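Eukaryotic translation initiation factor 4E type 5 (PDB 7KCJ) is a translation initiation factor of the eIF4E family that probably binds the 7-methylguanosine cap of messenger RNA. Local coordinates at residues 11-23 with 117-129. Numbering follows the deposited sequence.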
loop_
_atom_site.group_PDB
_atom_site.type_symbol
_atom_site.label_atom_id
_atom_site.label_comp_id
_atom_site.label_asym_id
_atom_site.label_seq_id
_atom_site.Cartn_x
_atom_site.Cartn_y
_atom_site.Cartn_z
ATOM N N THR A 11 -9.641 16.575 6.463
ATOM C CA THR A 11 -11.009 16.959 6.099
ATOM C C THR A 11 -11.037 17.339 4.628
ATOM O O THR A 11 -11.249 18.503 4.276
ATOM C CB THR A 11 -11.511 18.091 6.999
ATOM N N HIS A 12 -10.782 16.341 3.773
ATOM C CA HIS A 12 -10.736 16.519 2.327
ATOM C C HIS A 12 -11.187 15.235 1.587
ATOM O O HIS A 12 -11.539 14.238 2.224
ATOM C CB HIS A 12 -9.331 17.001 1.892
ATOM C CG HIS A 12 -9.337 17.784 0.618
ATOM N ND1 HIS A 12 -9.995 18.998 0.522
ATOM C CD2 HIS A 12 -8.774 17.495 -0.579
ATOM C CE1 HIS A 12 -9.816 19.404 -0.725
ATOM N NE2 HIS A 12 -9.090 18.532 -1.425
ATOM N N ALA A 13 -11.254 15.277 0.249
ATOM C CA ALA A 13 -11.718 14.160 -0.555
ATOM C C ALA A 13 -10.583 13.355 -1.212
ATOM O O ALA A 13 -9.465 13.840 -1.347
ATOM C CB ALA A 13 -12.683 14.682 -1.619
ATOM N N LEU A 14 -10.875 12.107 -1.592
ATOM C CA LEU A 14 -9.931 11.271 -2.318
ATOM C C LEU A 14 -10.301 11.354 -3.789
ATOM O O LEU A 14 -11.482 11.558 -4.110
ATOM C CB LEU A 14 -10.051 9.798 -1.892
ATOM C CG LEU A 14 -10.012 9.523 -0.402
ATOM C CD1 LEU A 14 -10.288 8.065 -0.126
ATOM C CD2 LEU A 14 -8.680 9.977 0.209
ATOM N N ARG A 15 -9.319 11.130 -4.684
ATOM C CA ARG A 15 -9.624 11.106 -6.110
ATOM C C ARG A 15 -10.330 9.771 -6.411
ATOM O O ARG A 15 -9.900 8.712 -5.939
ATOM C CB ARG A 15 -8.359 11.303 -6.966
ATOM C CG ARG A 15 -7.310 10.224 -6.760
ATOM C CD ARG A 15 -6.033 10.527 -7.504
ATOM N NE ARG A 15 -5.160 9.361 -7.506
ATOM C CZ ARG A 15 -5.092 8.471 -8.492
ATOM N NH1 ARG A 15 -5.804 8.639 -9.601
ATOM N NH2 ARG A 15 -4.275 7.435 -8.398
ATOM N N ASP A 16 -11.480 9.827 -7.089
ATOM C CA ASP A 16 -12.282 8.616 -7.376
ATOM C C ASP A 16 -12.588 7.830 -6.050
ATOM O O ASP A 16 -12.453 8.414 -4.985
ATOM C CB ASP A 16 -11.540 7.749 -8.420
ATOM C CG ASP A 16 -11.125 8.495 -9.666
ATOM O OD1 ASP A 16 -12.014 8.947 -10.408
ATOM O OD2 ASP A 16 -9.913 8.606 -9.908
ATOM N N LYS A 17 -12.923 6.546 -6.091
ATOM C CA LYS A 17 -13.127 5.762 -4.866
ATOM C C LYS A 17 -12.113 4.625 -4.823
ATOM O O LYS A 17 -11.625 4.181 -5.864
ATOM C CB LYS A 17 -14.569 5.243 -4.744
ATOM C CG LYS A 17 -15.125 4.698 -6.059
ATOM C CD LYS A 17 -16.479 4.028 -5.909
ATOM C CE LYS A 17 -16.926 3.396 -7.206
ATOM N NZ LYS A 17 -18.116 2.523 -7.013
ATOM N N TRP A 18 -11.789 4.159 -3.620
ATOM C CA TRP A 18 -10.827 3.088 -3.420
ATOM C C TRP A 18 -11.489 1.990 -2.598
ATOM O O TRP A 18 -12.152 2.296 -1.612
ATOM C CB TRP A 18 -9.585 3.640 -2.673
ATOM C CG TRP A 18 -8.890 4.747 -3.426
ATOM C CD1 TRP A 18 -9.328 6.032 -3.594
ATOM C CD2 TRP A 18 -7.643 4.652 -4.138
ATOM N NE1 TRP A 18 -8.432 6.741 -4.368
ATOM C CE2 TRP A 18 -7.405 5.908 -4.740
ATOM C CE3 TRP A 18 -6.694 3.642 -4.297
ATOM C CZ2 TRP A 18 -6.262 6.165 -5.503
ATOM C CZ3 TRP A 18 -5.576 3.888 -5.082
ATOM C CH2 TRP A 18 -5.367 5.138 -5.665
ATOM N N PHE A 19 -11.342 0.725 -3.006
ATOM C CA PHE A 19 -11.886 -0.386 -2.235
ATOM C C PHE A 19 -10.815 -0.938 -1.300
ATOM O O PHE A 19 -9.691 -1.206 -1.723
ATOM C CB PHE A 19 -12.438 -1.498 -3.127
ATOM C CG PHE A 19 -13.344 -2.434 -2.370
ATOM C CD1 PHE A 19 -14.668 -2.107 -2.143
ATOM C CD2 PHE A 19 -12.865 -3.624 -1.848
ATOM C CE1 PHE A 19 -15.504 -2.963 -1.425
ATOM C CE2 PHE A 19 -13.701 -4.476 -1.134
ATOM C CZ PHE A 19 -15.009 -4.139 -0.923
ATOM N N VAL A 20 -11.172 -1.119 -0.032
ATOM C CA VAL A 20 -10.246 -1.596 0.989
ATOM C C VAL A 20 -10.545 -3.058 1.314
ATOM O O VAL A 20 -11.705 -3.436 1.490
ATOM C CB VAL A 20 -10.303 -0.721 2.270
ATOM C CG1 VAL A 20 -9.157 -1.058 3.211
ATOM C CG2 VAL A 20 -10.285 0.771 1.932
ATOM N N SER A 21 -9.512 -3.879 1.360
ATOM C CA SER A 21 -9.656 -5.289 1.700
ATOM C C SER A 21 -8.446 -5.770 2.494
ATOM O O SER A 21 -7.359 -5.195 2.405
ATOM C CB SER A 21 -9.877 -6.134 0.454
ATOM O OG SER A 21 -8.739 -6.016 -0.373
ATOM N N PHE A 22 -8.636 -6.813 3.286
ATOM C CA PHE A 22 -7.571 -7.336 4.129
ATOM C C PHE A 22 -7.309 -8.793 3.802
ATOM O O PHE A 22 -8.214 -9.607 3.930
ATOM C CB PHE A 22 -7.963 -7.164 5.603
ATOM C CG PHE A 22 -7.064 -7.872 6.583
ATOM C CD1 PHE A 22 -5.773 -7.431 6.803
ATOM C CD2 PHE A 22 -7.512 -8.964 7.288
ATOM C CE1 PHE A 22 -4.952 -8.077 7.700
ATOM C CE2 PHE A 22 -6.688 -9.604 8.192
ATOM C CZ PHE A 22 -5.416 -9.163 8.384
ATOM N N LEU A 23 -6.090 -9.138 3.434
ATOM C CA LEU A 23 -5.725 -10.523 3.142
ATOM C C LEU A 23 -4.775 -11.028 4.218
ATOM O O LEU A 23 -3.647 -10.561 4.310
ATOM C CB LEU A 23 -5.074 -10.640 1.753
ATOM C CG LEU A 23 -4.480 -12.035 1.343
ATOM C CD1 LEU A 23 -5.472 -13.140 1.512
ATOM C CD2 LEU A 23 -4.036 -12.050 -0.098
ATOM N N LEU A 117 -0.058 7.568 1.653
ATOM C CA LEU A 117 -1.521 7.525 1.518
ATOM C C LEU A 117 -2.034 8.814 0.840
ATOM O O LEU A 117 -2.824 8.738 -0.091
ATOM C CB LEU A 117 -2.210 7.347 2.885
ATOM C CG LEU A 117 -2.106 5.956 3.537
ATOM C CD1 LEU A 117 -2.705 5.951 4.918
ATOM C CD2 LEU A 117 -2.759 4.860 2.686
ATOM N N ALA A 118 -1.487 9.968 1.231
ATOM C CA ALA A 118 -1.866 11.256 0.650
ATOM C C ALA A 118 -1.424 11.418 -0.804
ATOM O O ALA A 118 -2.249 11.795 -1.636
ATOM C CB ALA A 118 -1.342 12.403 1.499
ATOM N N VAL A 119 -0.154 11.123 -1.125
ATOM C CA VAL A 119 0.330 11.262 -2.490
ATOM C C VAL A 119 -0.419 10.327 -3.479
ATOM O O VAL A 119 -0.687 10.714 -4.615
ATOM C CB VAL A 119 1.874 11.125 -2.616
ATOM C CG1 VAL A 119 2.643 12.197 -1.850
ATOM C CG2 VAL A 119 2.377 9.730 -2.317
ATOM N N VAL A 120 -0.749 9.108 -3.052
ATOM C CA VAL A 120 -1.434 8.146 -3.915
ATOM C C VAL A 120 -2.947 8.376 -4.011
ATOM O O VAL A 120 -3.496 8.398 -5.113
ATOM C CB VAL A 120 -1.102 6.707 -3.448
ATOM C CG1 VAL A 120 -2.002 5.658 -4.092
ATOM C CG2 VAL A 120 0.368 6.386 -3.686
ATOM N N MET A 121 -3.636 8.502 -2.862
ATOM C CA MET A 121 -5.105 8.594 -2.862
ATOM C C MET A 121 -5.701 9.998 -2.767
ATOM O O MET A 121 -6.832 10.196 -3.216
ATOM C CB MET A 121 -5.711 7.724 -1.744
ATOM C CG MET A 121 -5.310 6.260 -1.813
ATOM S SD MET A 121 -6.162 5.228 -0.572
ATOM C CE MET A 121 -5.610 5.978 0.852
ATOM N N GLY A 122 -4.986 10.930 -2.142
ATOM C CA GLY A 122 -5.464 12.296 -1.950
ATOM C C GLY A 122 -5.808 13.034 -3.228
ATOM O O GLY A 122 -5.132 12.861 -4.239
ATOM N N GLU A 123 -6.876 13.841 -3.208
ATOM C CA GLU A 123 -7.314 14.568 -4.395
ATOM C C GLU A 123 -6.303 15.605 -4.889
ATOM O O GLU A 123 -5.959 15.594 -6.073
ATOM C CB GLU A 123 -8.694 15.212 -4.179
ATOM C CG GLU A 123 -9.632 15.055 -5.362
ATOM C CD GLU A 123 -10.967 15.761 -5.207
ATOM O OE1 GLU A 123 -10.968 16.934 -4.770
ATOM O OE2 GLU A 123 -12.011 15.145 -5.528
ATOM N N THR A 124 -5.838 16.502 -4.006
ATOM C CA THR A 124 -4.883 17.534 -4.408
ATOM C C THR A 124 -3.430 17.099 -4.251
ATOM O O THR A 124 -2.569 17.583 -4.989
ATOM C CB THR A 124 -5.157 18.851 -3.683
ATOM O OG1 THR A 124 -4.825 18.705 -2.301
ATOM C CG2 THR A 124 -6.598 19.310 -3.837
ATOM N N ALA A 125 -3.146 16.202 -3.298
ATOM C CA ALA A 125 -1.778 15.730 -3.085
ATOM C C ALA A 125 -1.285 14.812 -4.209
ATOM O O ALA A 125 -0.077 14.739 -4.441
ATOM C CB ALA A 125 -1.658 15.031 -1.743
ATOM N N ALA A 126 -2.208 14.128 -4.918
ATOM C CA ALA A 126 -1.833 13.252 -6.029
ATOM C C ALA A 126 -1.341 14.056 -7.219
ATOM O O ALA A 126 -0.336 13.687 -7.823
ATOM C CB ALA A 126 -2.999 12.362 -6.441
ATOM N N GLU A 127 -2.029 15.169 -7.530
ATOM C CA GLU A 127 -1.670 16.067 -8.627
ATOM C C GLU A 127 -0.302 16.715 -8.404
ATOM O O GLU A 127 0.405 16.985 -9.371
ATOM C CB GLU A 127 -2.741 17.156 -8.799
ATOM C CG GLU A 127 -4.095 16.620 -9.230
ATOM C CD GLU A 127 -5.201 17.656 -9.205
ATOM O OE1 GLU A 127 -5.146 18.562 -8.341
ATOM O OE2 GLU A 127 -6.125 17.563 -10.046
ATOM N N LYS A 128 0.069 16.969 -7.136
ATOM C CA LYS A 128 1.356 17.571 -6.790
ATOM C C LYS A 128 2.508 16.636 -7.133
ATOM O O LYS A 128 3.547 17.089 -7.608
ATOM C CB LYS A 128 1.407 17.917 -5.293
ATOM C CG LYS A 128 0.459 19.035 -4.887
ATOM C CD LYS A 128 0.616 19.396 -3.414
ATOM C CE LYS A 128 -0.263 20.563 -3.015
ATOM N NZ LYS A 128 -0.001 21.006 -1.617
ATOM N N ALA A 129 2.321 15.335 -6.897
ATOM C CA ALA A 129 3.336 14.311 -7.136
ATOM C C ALA A 129 3.423 13.847 -8.590
ATOM O O ALA A 129 4.511 13.534 -9.075
ATOM C CB ALA A 129 3.054 13.111 -6.249
HETATM O O HOH W 1 -12.177 12.717 -7.800
#
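Met121 lies over one face of the Trp18 indole, its CG 3.6 Å from the centroid of the six-membered ring in a CH-pi contact only 10° off the ring normal. The sulfur continues across the same ring system in a Met-aromatic contact, SD standing 4.1 Å from the centroid of the five-membered ring. Near the benzo end, on the same side of the ring as Met121, Val120 CG1 packs on Trp18 CH2 at 3.8 Å.

Next to this apolar patch, Arg15 takes up two carbonyls at the end of helix 108-121. Its backbone N donates to Met121 O (3.0 Å), while NE reaches Val120 O at 3.1 Å, the acceptor lying in the guanidinium plane. With CG set between backbone N and carbonyl carbon (chi1 61°) and the chain extended from there to NE, the Arg15 side chain runs past Met121 O and lays CD on Ala126 CB of the following helix. A further bond, Glu123 N to Ala13 O (3.2 Å), completes a single bridge between Leu14 and Gly122, where the chain leaves helix 108-121 before entering helix 123-129.

The indole is itself held by the strand's corner: Trp18 NE1 donates to Arg15 O at 2.9 Å, although the acceptor oxygen lies 29° out of the ring plane. Leu59 of helix 56-64 also touches Met121, and Arg82 of strand 77-82 touches Trp18. Together these contacts seat the break between two helices against the bend in strand 13-23, part of the helix-on-antiparallel-sheet packing of the eIF4E fold.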